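Local coordinates for protein kinase A regulatory subunit, putative (Trypanosoma cruzi, PDB 6FTF) that probably holds the catalytic subunit of a cAMP-independent protein kinase A in check, and binds the nucleoside analogue 7-cyano-7-deazainosine in two cyclic nucleotide-binding domains, at residues A[191-197]-A[243-249]; A[36-41]-A[54-58]; A[69-75]-A[120-126]. One frame throughout, in Å; residues are numbered along the deposited sequence. Where two conformers were deposited one is given.

How the contacts relate
Two-domain regulatory subunits illustrate how one pocket design is used twice in a chain. Contact 3 (69-75 with 120-126) and contact 1 (191-197 with 243-249) occupy equivalent places in the first and second cyclic nucleotide-binding domains: each pairs the second strand of its domain with the strand that follows the short helix of the pocket, and each touches its own 7-cyano-7-deazainosine. The centres of contact 1 and contact 3 lie 45 Å apart, on opposite sides of the chain's centre. Contact 2 (36-41 with 54-58) is different in kind, a helix-helix packing. Its centre is 24 Å from that of contact 3 and 30 Å from that of contact 1, and it touches neither.

Contact 1: residues A[191-197]-A[243-249]; sequences YIIHYGE and RTVADVV. With 7CI (7-cyano-7-deazainosine), chain E.
A classic beta bulge breaks the antiparallel pairing here: Ile192 (phi/psi -81/-44) and Ile193 both give their N to Val248 O, at 2.8 and 3.2 Å, while Val248 N returns a bond to Ile193 O (2.9 Å). Before the bulge, Tyr191 and Val249 form a non-hydrogen-bonded pair with CA atoms 4.4 Å apart; the tyrosine, chi1 m, lays its ring under Val249 CG2, a CH-pi contact 3.5 Å from the centroid. Past the bulge, a type II turn runs from His194 to Glu197, with Gly196 at positive phi (86/16). Thr244, chi1 p, fastens this turn: OG1 donates to His194 O (2.6 Å) and accepts from Glu197 N (2.9 Å), Thr244 O receives Gly196 N (2.8 Å), and Thr244 N reaches Glu197 O (2.8 Å). Asp247 OD1 accepts Tyr195 N at 2.8 Å, and its OD2 is salt-bridged to Arg215. Weak bonds from Val245 N and Ala246 N to ligand O4, 3.3 Å each, place this within the nucleoside pocket of a cyclic nucleotide-binding beta-roll.

Contact 2: residues A[36-41]-A[54-58]; sequences ITKLLT and IKVVA
Leu40, in the mt rotamer, reaches across to helix 51-60 and lays CD1 over the turn from Ile54 to Ala58: CD1 is 3.5 Å from Ile54 O, 4.0 Å from Ile54 CG2, 4.0 Å from Val57 CG1 and 4.1 Å from Ala58 CB. Both segments are helical, and their axes approach to 9.4 Å at a signed crossing angle of 120°, so the packing is steeply inclined. One turn earlier, Ile36, also mt, brings CG2 to 3.5 Å from Ala58 CB, where their CA atoms are 5.9 Å apart. Thr37 and Thr41 share chi1 p; Thr37 CG2 lies 3.8 Å from both Ile54 CG2 and Ala58 CB, and Thr41 CG2 is 4.2 Å from Ile54 CG2. Both methyls face helix 51-60, while Thr37 OG1 is hydrogen-bonded to Met33 O in its own helix. Met61 and Phe46 pack on Leu40, while Trp134 packs on Ile36, joining the helix pair to the first domain's beta-roll. With no hydrogen bond crossing the interface, cohesion between these helices rests on methyl packing.

Contact 3: residues A[69-75]-A[120-126]; sequences DDCIMEA and VVATVKV. With 7CI (7-cyano-7-deazainosine), chain F.
Side-chain rotamers on this strand pair show how a backbone corner can bring two successive side chains, Ile72 and Met73, onto one partner, Val124. Segment 69-75 turns at Ile72 (phi/psi -65/-39) as it runs antiparallel to 120-126. Asp69 N bonds Val126 O and Val126 N bonds Asp70 O, both at 2.9 Å. Cys71 and Lys125 (CA-CA 4.3 Å), a non-hydrogen-bonded pair, sit between the second of these bonds and the one from Ile72 N to Val124 O (2.8 Å); Val124 N reaches Met73 O (2.9 Å). Ile72, in mt, puts CD1 4.0 Å from Val124 CG1 and CG1 4.1 Å from Val126 CG2. A chi1 of p puts Met73 CG 3.5 Å from Val124 CG2 and 3.9 Å from Val120 CG1; chi2 t carries SD on to 3.7 Å from C12 of the ligand. Thr123, chi1 m, turns OG1 to accept Ala75 N at 3.0 Å. Lys125 is extended, t at all four chi angles; its NZ stays 4.2 Å from Asp69 OD1, beyond a salt bridge. Ala122 N donates to ligand O4 (3.0 Å), making this one wall of the nucleoside pocket. Strand 123-126 is flanked by 71-73 and 91-95 in the beta-roll; Ile93 packs on Val124, Phe66 of strand 62-67 meets Ile72 and Val126, and Tyr84 of strand 82-86 touches Ile72 and Met73.

Contact 1: residues A[191-197]-A[243-249]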
loop_
_atom_site.group_PDB
_atom_site.type_symbol
_atom_site.label_atom_id
_atom_site.label_comp_id
_atom_site.label_asym_id
_atom_site.label_seq_id
_atom_site.Cartn_x
_atom_site.Cartn_y
_atom_site.Cartn_z
ATOM N N TYR A 191 6.249 -12.079 20.020
ATOM C CA TYR A 191 4.896 -11.809 19.545
ATOM C C TYR A 191 4.961 -10.870 18.342
ATOM O O TYR A 191 5.517 -9.763 18.417
ATOM C CB TYR A 191 4.035 -11.203 20.656
ATOM C CG TYR A 191 3.496 -12.205 21.661
ATOM C CD1 TYR A 191 4.326 -13.122 22.293
ATOM C CD2 TYR A 191 2.143 -12.238 21.963
ATOM C CE1 TYR A 191 3.804 -14.048 23.188
ATOM C CE2 TYR A 191 1.631 -13.149 22.871
ATOM C CZ TYR A 191 2.467 -14.041 23.481
ATOM O OH TYR A 191 1.999 -14.985 24.377
ATOM N N ILE A 192 4.386 -11.319 17.241
ATOM C CA ILE A 192 4.224 -10.495 16.055
ATOM C C ILE A 192 3.018 -9.588 16.212
ATOM O O ILE A 192 3.084 -8.391 15.886
ATOM C CB ILE A 192 4.102 -11.425 14.833
ATOM C CG1 ILE A 192 5.372 -12.279 14.711
ATOM C CG2 ILE A 192 3.833 -10.626 13.566
ATOM C CD1 ILE A 192 5.314 -13.398 13.708
ATOM N N ILE A 193 1.906 -10.151 16.705
ATOM C CA ILE A 193 0.682 -9.433 17.035
ATOM C C ILE A 193 0.295 -9.809 18.460
ATOM O O ILE A 193 0.338 -10.985 18.824
ATOM C CB ILE A 193 -0.457 -9.767 16.048
ATOM C CG1 ILE A 193 -0.085 -9.277 14.661
ATOM C CG2 ILE A 193 -1.779 -9.174 16.521
ATOM C CD1 ILE A 193 -1.022 -9.763 13.527
ATOM N N HIS A 194 -0.094 -8.812 19.260
ATOM C CA HIS A 194 -0.722 -9.045 20.553
ATOM C C HIS A 194 -2.226 -8.868 20.427
ATOM O O HIS A 194 -2.698 -7.951 19.753
ATOM C CB HIS A 194 -0.233 -8.050 21.609
ATOM C CG HIS A 194 1.086 -8.400 22.215
ATOM N ND1 HIS A 194 1.208 -9.198 23.333
ATOM C CD2 HIS A 194 2.342 -8.058 21.855
ATOM C CE1 HIS A 194 2.488 -9.315 23.642
ATOM N NE2 HIS A 194 3.198 -8.642 22.753
ATOM N N TYR A 195 -2.960 -9.733 21.112
ATOM C CA TYR A 195 -4.397 -9.585 21.305
ATOM C C TYR A 195 -4.724 -8.217 21.870
ATOM O O TYR A 195 -4.019 -7.716 22.742
ATOM C CB TYR A 195 -4.810 -10.664 22.312
ATOM C CG TYR A 195 -6.270 -10.697 22.683
ATOM C CD1 TYR A 195 -6.797 -9.825 23.607
ATOM C CD2 TYR A 195 -7.130 -11.635 22.123
ATOM C CE1 TYR A 195 -8.136 -9.863 23.953
ATOM C CE2 TYR A 195 -8.464 -11.680 22.469
ATOM C CZ TYR A 195 -8.948 -10.797 23.379
ATOM O OH TYR A 195 -10.273 -10.830 23.756
ATOM N N GLY A 196 -5.825 -7.630 21.406
ATOM C CA GLY A 196 -6.368 -6.438 22.022
ATOM C C GLY A 196 -5.793 -5.127 21.562
ATOM O O GLY A 196 -6.050 -4.100 22.207
ATOM N N GLU A 197 -5.097 -5.099 20.441
ATOM C CA GLU A 197 -4.463 -3.884 19.949
ATOM C C GLU A 197 -5.150 -3.386 18.686
ATOM O O GLU A 197 -5.977 -4.048 18.090
ATOM C CB GLU A 197 -2.945 -4.042 19.755
ATOM C CG GLU A 197 -2.448 -5.164 18.862
ATOM C CD GLU A 197 -0.896 -5.353 18.951
ATOM O OE1 GLU A 197 -0.302 -4.748 19.868
ATOM O OE2 GLU A 197 -0.258 -6.089 18.139
ATOM N N ARG A 243 -10.378 -4.393 16.800
ATOM C CA ARG A 243 -9.068 -4.618 17.397
ATOM C C ARG A 243 -8.682 -6.088 17.268
ATOM O O ARG A 243 -9.497 -6.952 16.987
ATOM C CB ARG A 243 -9.057 -4.143 18.855
ATOM C CG ARG A 243 -9.266 -2.639 19.001
ATOM C CD ARG A 243 -9.217 -2.187 20.438
ATOM N NE ARG A 243 -7.866 -2.098 20.988
ATOM C CZ ARG A 243 -7.104 -1.009 20.951
ATOM N NH1 ARG A 243 -7.492 0.076 20.332
ATOM N NH2 ARG A 243 -5.918 -1.017 21.546
ATOM N N THR A 244 -7.409 -6.380 17.488
ATOM C CA THR A 244 -6.925 -7.738 17.261
ATOM C C THR A 244 -7.552 -8.712 18.245
ATOM O O THR A 244 -7.723 -8.422 19.433
ATOM C CB THR A 244 -5.400 -7.805 17.324
ATOM O OG1 THR A 244 -4.984 -7.351 18.600
ATOM C CG2 THR A 244 -4.740 -6.971 16.239
ATOM N N VAL A 245 -7.906 -9.874 17.724
ATOM C CA VAL A 245 -8.640 -10.890 18.449
ATOM C C VAL A 245 -7.798 -12.109 18.748
ATOM O O VAL A 245 -8.311 -13.086 19.305
ATOM C CB VAL A 245 -9.947 -11.254 17.717
ATOM C CG1 VAL A 245 -10.938 -10.107 17.834
ATOM C CG2 VAL A 245 -9.683 -11.536 16.242
ATOM N N ALA A 246 -6.517 -12.092 18.399
ATOM C CA ALA A 246 -5.618 -13.183 18.727
ATOM C C ALA A 246 -4.203 -12.651 18.819
ATOM O O ALA A 246 -3.870 -11.638 18.201
ATOM C CB ALA A 246 -5.658 -14.267 17.650
ATOM N N ASP A 247 -3.381 -13.349 19.596
ATOM C CA ASP A 247 -1.947 -13.181 19.498
ATOM C C ASP A 247 -1.456 -13.980 18.300
ATOM O O ASP A 247 -2.004 -15.028 17.969
ATOM C CB ASP A 247 -1.238 -13.737 20.726
ATOM C CG ASP A 247 -1.743 -13.153 22.027
ATOM O OD1 ASP A 247 -1.623 -11.932 22.210
ATOM O OD2 ASP A 247 -2.213 -13.942 22.891
ATOM N N VAL A 248 -0.364 -13.526 17.694
ATOM C CA VAL A 248 0.366 -14.314 16.709
ATOM C C VAL A 248 1.811 -14.343 17.167
ATOM O O VAL A 248 2.426 -13.280 17.337
ATOM C CB VAL A 248 0.246 -13.744 15.288
ATOM C CG1 VAL A 248 1.001 -14.638 14.334
ATOM C CG2 VAL A 248 -1.223 -13.611 14.893
ATOM N N VAL A 249 2.328 -15.545 17.419
ATOM C CA VAL A 249 3.621 -15.736 18.068
ATOM C C VAL A 249 4.524 -16.543 17.145
ATOM O O VAL A 249 4.107 -17.575 16.617
ATOM C CB VAL A 249 3.453 -16.463 19.418
ATOM C CG1 VAL A 249 4.794 -16.588 20.135
ATOM C CG2 VAL A 249 2.424 -15.741 20.278
HETATM C C1 7CI E . -5.166 -14.151 12.903
HETATM N N1 7CI E . -6.397 -14.854 13.430
HETATM O O1 7CI E . -4.608 -13.350 13.921
HETATM C C2 7CI E . -6.792 -16.051 13.032
HETATM N N2 7CI E . -6.210 -16.899 12.151
HETATM O O2 7CI E . -4.443 -13.140 10.889
HETATM C C3 7CI E . -6.767 -18.115 11.982
HETATM N N3 7CI E . -7.967 -18.456 12.626
HETATM O O3 7CI E . -5.610 -10.843 11.560
HETATM C C4 7CI E . -8.590 -17.597 13.490
HETATM N N4 7CI E . -10.267 -14.816 16.174
HETATM C C5 7CI E . -7.991 -16.346 13.752
HETATM O O5 7CI E . -9.688 -17.975 13.988
HETATM C C6 7CI E . -8.284 -15.202 14.608
HETATM C C7 7CI E . -7.238 -14.326 14.353
HETATM C C8 7CI E . -9.366 -15.000 15.462
HETATM C C9 7CI E . -5.491 -13.225 11.782
HETATM C C10 7CI E . -5.743 -11.982 12.463
HETATM C C11 7CI E . -4.617 -11.986 13.520
HETATM C C12 7CI E . -4.904 -11.071 14.779
HETATM O O4 7CI E . -6.192 -11.285 15.240
HETATM O O HOH W 1 -0.685 -15.384 24.680
HETATM O O HOH W 2 -0.984 -10.591 24.486
#

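Contact 2: residues A[36-41]-A[54-58]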
loop_
_atom_site.group_PDB
_atom_site.type_symbol
_atom_site.label_atom_id
_atom_site.label_comp_id
_atom_site.label_asym_id
_atom_site.label_seq_id
_atom_site.Cartn_x
_atom_site.Cartn_y
_atom_site.Cartn_z
ATOM N N ILE A 36 -4.143 17.044 0.732
ATOM C CA ILE A 36 -3.049 16.489 -0.056
ATOM C C ILE A 36 -2.283 15.467 0.761
ATOM O O ILE A 36 -1.935 14.389 0.267
ATOM C CB ILE A 36 -2.121 17.605 -0.558
ATOM C CG1 ILE A 36 -2.880 18.591 -1.439
ATOM C CG2 ILE A 36 -0.978 17.019 -1.297
ATOM C CD1 ILE A 36 -2.158 19.876 -1.627
ATOM N N THR A 37 -1.999 15.766 2.023
ATOM C CA THR A 37 -1.212 14.805 2.784
ATOM C C THR A 37 -1.975 13.512 3.012
ATOM O O THR A 37 -1.356 12.441 3.098
ATOM C CB THR A 37 -0.732 15.385 4.110
ATOM O OG1 THR A 37 -1.860 15.750 4.914
ATOM C CG2 THR A 37 0.183 16.581 3.869
ATOM N N LYS A 38 -3.305 13.571 3.104
ATOM C CA LYS A 38 -4.059 12.328 3.179
ATOM C C LYS A 38 -3.900 11.508 1.904
ATOM O O LYS A 38 -3.713 10.285 1.964
ATOM C CB LYS A 38 -5.524 12.621 3.473
ATOM C CG LYS A 38 -6.346 11.373 3.782
ATOM C CD LYS A 38 -7.779 11.734 4.148
ATOM C CE LYS A 38 -7.819 12.814 5.226
ATOM N NZ LYS A 38 -7.147 12.396 6.490
ATOM N N LEU A 39 -3.934 12.155 0.739
ATOM C CA LEU A 39 -3.681 11.415 -0.491
ATOM C C LEU A 39 -2.297 10.778 -0.458
ATOM O O LEU A 39 -2.126 9.609 -0.827
ATOM C CB LEU A 39 -3.789 12.329 -1.710
ATOM C CG LEU A 39 -5.181 12.899 -2.020
ATOM C CD1 LEU A 39 -5.082 13.939 -3.121
ATOM C CD2 LEU A 39 -6.144 11.812 -2.432
ATOM N N LEU A 40 -1.292 11.532 -0.036
ATOM C CA LEU A 40 0.068 11.016 -0.060
ATOM C C LEU A 40 0.263 9.873 0.924
ATOM O O LEU A 40 0.965 8.901 0.613
ATOM C CB LEU A 40 1.045 12.138 0.249
ATOM C CG LEU A 40 1.062 13.327 -0.699
ATOM C CD1 LEU A 40 2.120 14.261 -0.169
ATOM C CD2 LEU A 40 1.326 12.871 -2.125
ATOM N N THR A 41 -0.319 9.968 2.117
ATOM C CA THR A 41 -0.078 8.938 3.118
ATOM C C THR A 41 -0.804 7.635 2.819
ATOM O O THR A 41 -0.502 6.615 3.461
ATOM C CB THR A 41 -0.412 9.417 4.528
ATOM O OG1 THR A 41 -1.787 9.759 4.598
ATOM C CG2 THR A 41 0.450 10.615 4.940
ATOM N N ILE A 54 6.613 14.359 3.877
ATOM C CA ILE A 54 5.282 14.333 3.257
ATOM C C ILE A 54 4.776 15.752 3.051
ATOM O O ILE A 54 4.219 16.088 1.998
ATOM C CB ILE A 54 4.295 13.515 4.124
ATOM C CG1 ILE A 54 4.579 12.010 4.014
ATOM C CG2 ILE A 54 2.831 13.840 3.756
ATOM C CD1 ILE A 54 4.199 11.403 2.691
ATOM N N LYS A 55 4.920 16.596 4.077
ATOM C CA LYS A 55 4.400 17.950 3.979
ATOM C C LYS A 55 5.222 18.805 3.014
ATOM O O LYS A 55 4.653 19.663 2.332
ATOM C CB LYS A 55 4.232 18.561 5.370
ATOM C CG LYS A 55 3.114 17.872 6.143
ATOM C CD LYS A 55 2.989 18.354 7.576
ATOM C CE LYS A 55 2.358 19.728 7.655
ATOM N NZ LYS A 55 2.216 20.185 9.075
ATOM N N VAL A 56 6.533 18.570 2.907
ATOM C CA VAL A 56 7.327 19.251 1.883
ATOM C C VAL A 56 6.813 18.897 0.497
ATOM O O VAL A 56 6.633 19.765 -0.367
ATOM C CB VAL A 56 8.824 18.904 2.026
ATOM C CG1 VAL A 56 9.623 19.430 0.849
ATOM C CG2 VAL A 56 9.392 19.456 3.325
ATOM N N VAL A 57 6.603 17.607 0.249
ATOM C CA VAL A 57 6.119 17.161 -1.049
ATOM C C VAL A 57 4.760 17.786 -1.340
ATOM O O VAL A 57 4.518 18.303 -2.435
ATOM C CB VAL A 57 6.081 15.621 -1.095
ATOM C CG1 VAL A 57 5.365 15.135 -2.333
ATOM C CG2 VAL A 57 7.500 15.050 -1.063
ATOM N N ALA A 58 3.856 17.765 -0.361
ATOM C CA ALA A 58 2.549 18.395 -0.526
ATOM C C ALA A 58 2.679 19.862 -0.894
ATOM O O ALA A 58 1.982 20.354 -1.797
ATOM C CB ALA A 58 1.685 18.195 0.717
#

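Contact 3: residues A[69-75]-A[120-126]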
loop_
_atom_site.group_PDB
_atom_site.type_symbol
_atom_site.label_atom_id
_atom_site.label_comp_id
_atom_site.label_asym_id
_atom_site.label_seq_id
_atom_site.Cartn_x
_atom_site.Cartn_y
_atom_site.Cartn_z
ATOM N N ASP A 69 -12.316 12.372 -21.660
ATOM C CA ASP A 69 -11.587 12.157 -22.907
ATOM C C ASP A 69 -10.292 12.965 -23.029
ATOM O O ASP A 69 -9.535 12.737 -23.988
ATOM C CB ASP A 69 -12.440 12.339 -24.177
ATOM C CG ASP A 69 -13.267 11.113 -24.521
ATOM O OD1 ASP A 69 -12.984 10.007 -24.031
ATOM O OD2 ASP A 69 -14.202 11.260 -25.333
ATOM N N ASP A 70 -9.974 13.850 -22.088
ATOM C CA ASP A 70 -8.649 14.452 -22.094
ATOM C C ASP A 70 -7.603 13.389 -21.795
ATOM O O ASP A 70 -7.820 12.487 -20.980
ATOM C CB ASP A 70 -8.521 15.497 -20.986
ATOM C CG ASP A 70 -9.254 16.783 -21.271
ATOM O OD1 ASP A 70 -9.710 17.013 -22.415
ATOM O OD2 ASP A 70 -9.346 17.593 -20.311
ATOM N N CYS A 71 -6.447 13.518 -22.430
ATOM C CA CYS A 71 -5.295 12.682 -22.103
ATOM C C CYS A 71 -4.381 13.438 -21.150
ATOM O O CYS A 71 -3.917 14.537 -21.470
ATOM C CB CYS A 71 -4.522 12.291 -23.359
ATOM S SG CYS A 71 -5.427 11.175 -24.415
ATOM N N ILE A 72 -4.170 12.883 -19.958
ATOM C CA ILE A 72 -3.195 13.456 -19.037
ATOM C C ILE A 72 -1.793 13.337 -19.621
ATOM O O ILE A 72 -0.963 14.242 -19.480
ATOM C CB ILE A 72 -3.313 12.787 -17.653
ATOM C CG1 ILE A 72 -4.701 13.036 -17.059
ATOM C CG2 ILE A 72 -2.228 13.292 -16.711
ATOM C CD1 ILE A 72 -4.995 12.291 -15.786
ATOM N N MET A 73 -1.506 12.209 -20.264
ATOM C CA MET A 73 -0.248 11.962 -20.950
ATOM C C MET A 73 -0.538 10.943 -22.039
ATOM O O MET A 73 -1.526 10.205 -21.973
ATOM C CB MET A 73 0.840 11.480 -19.983
ATOM C CG MET A 73 0.494 10.227 -19.212
ATOM S SD MET A 73 1.669 9.859 -17.875
ATOM C CE MET A 73 1.212 11.127 -16.703
ATOM N N GLU A 74 0.324 10.925 -23.051
ATOM C CA GLU A 74 0.133 10.076 -24.220
ATOM C C GLU A 74 1.389 9.270 -24.494
ATOM O O GLU A 74 2.506 9.784 -24.381
ATOM C CB GLU A 74 -0.221 10.918 -25.448
ATOM C CG GLU A 74 -1.540 11.663 -25.304
ATOM C CD GLU A 74 -1.826 12.584 -26.479
ATOM O OE1 GLU A 74 -1.706 12.124 -27.636
ATOM O OE2 GLU A 74 -2.161 13.766 -26.239
ATOM N N ALA A 75 1.187 8.016 -24.879
ATOM C CA ALA A 75 2.304 7.122 -25.157
ATOM C C ALA A 75 3.295 7.797 -26.094
ATOM O O ALA A 75 2.907 8.374 -27.119
ATOM C CB ALA A 75 1.780 5.831 -25.786
ATOM N N VAL A 120 6.729 8.323 -22.004
ATOM C CA VAL A 120 5.448 7.803 -21.543
ATOM C C VAL A 120 5.163 6.453 -22.177
ATOM O O VAL A 120 5.163 6.310 -23.405
ATOM C CB VAL A 120 4.327 8.820 -21.819
ATOM C CG1 VAL A 120 2.985 8.230 -21.450
ATOM C CG2 VAL A 120 4.592 10.118 -21.038
ATOM N N VAL A 121 4.873 5.467 -21.332
ATOM C CA VAL A 121 4.667 4.103 -21.805
ATOM C C VAL A 121 3.246 3.897 -22.318
ATOM O O VAL A 121 3.035 3.249 -23.353
ATOM C CB VAL A 121 5.019 3.118 -20.678
ATOM C CG1 VAL A 121 4.694 1.681 -21.068
ATOM C CG2 VAL A 121 6.496 3.246 -20.304
ATOM N N ALA A 122 2.251 4.410 -21.603
ATOM C CA ALA A 122 0.850 4.201 -21.935
ATOM C C ALA A 122 0.105 5.528 -21.896
ATOM O O ALA A 122 0.482 6.452 -21.169
ATOM C CB ALA A 122 0.177 3.247 -20.942
ATOM N N THR A 123 -0.936 5.630 -22.712
ATOM C CA THR A 123 -1.803 6.792 -22.672
ATOM C C THR A 123 -2.717 6.731 -21.458
ATOM O O THR A 123 -3.212 5.666 -21.081
ATOM C CB THR A 123 -2.594 6.861 -23.973
ATOM O OG1 THR A 123 -1.672 7.146 -25.020
ATOM C CG2 THR A 123 -3.664 7.943 -23.934
ATOM N N VAL A 124 -2.920 7.889 -20.835
ATOM C CA VAL A 124 -3.778 8.033 -19.664
ATOM C C VAL A 124 -4.924 8.947 -20.057
ATOM O O VAL A 124 -4.702 10.136 -20.308
ATOM C CB VAL A 124 -3.000 8.613 -18.480
ATOM C CG1 VAL A 124 -3.927 8.767 -17.303
ATOM C CG2 VAL A 124 -1.790 7.737 -18.145
ATOM N N LYS A 125 -6.138 8.410 -20.106
ATOM C CA LYS A 125 -7.276 9.120 -20.693
ATOM C C LYS A 125 -8.422 9.170 -19.691
ATOM O O LYS A 125 -8.885 8.129 -19.222
ATOM C CB LYS A 125 -7.716 8.440 -21.992
ATOM C CG LYS A 125 -8.686 9.248 -22.835
ATOM C CD LYS A 125 -8.869 8.573 -24.170
ATOM C CE LYS A 125 -9.801 9.361 -25.077
ATOM N NZ LYS A 125 -9.727 8.874 -26.483
ATOM N N VAL A 126 -8.886 10.384 -19.370
ATOM C CA VAL A 126 -9.897 10.562 -18.331
ATOM C C VAL A 126 -11.217 9.942 -18.772
ATOM O O VAL A 126 -11.666 10.137 -19.910
ATOM C CB VAL A 126 -10.051 12.062 -18.034
ATOM C CG1 VAL A 126 -11.178 12.302 -17.050
ATOM C CG2 VAL A 126 -8.749 12.630 -17.525
HETATM C C1 7CI F . 0.316 3.858 -15.739
HETATM N N1 7CI F . 0.579 2.481 -16.261
HETATM O O1 7CI F . 0.236 4.748 -16.842
HETATM C C2 7CI F . 0.018 1.375 -15.766
HETATM N N2 7CI F . -0.827 1.212 -14.718
HETATM O O2 7CI F . 0.900 5.168 -13.906
HETATM C C3 7CI F . -1.223 -0.036 -14.411
HETATM N N3 7CI F . -0.780 -1.133 -15.162
HETATM O O3 7CI F . 3.035 6.036 -15.143
HETATM C C4 7CI F . 0.070 -0.984 -16.212
HETATM N N4 7CI F . 2.650 -0.448 -19.450
HETATM C C5 7CI F . 0.509 0.293 -16.563
HETATM O O5 7CI F . 0.426 -2.033 -16.824
HETATM C C6 7CI F . 1.377 0.832 -17.589
HETATM C C7 7CI F . 1.353 2.213 -17.343
HETATM C C8 7CI F . 2.072 0.131 -18.607
HETATM C C9 7CI F . 1.393 4.352 -14.889
HETATM C C10 7CI F . 2.237 5.056 -15.816
HETATM C C11 7CI F . 1.228 5.743 -16.713
HETATM C C12 7CI F . 1.807 6.144 -18.143
HETATM O O4 7CI F . 2.498 5.050 -18.708
HETATM O O HOH W 3 -12.422 8.457 -21.945
#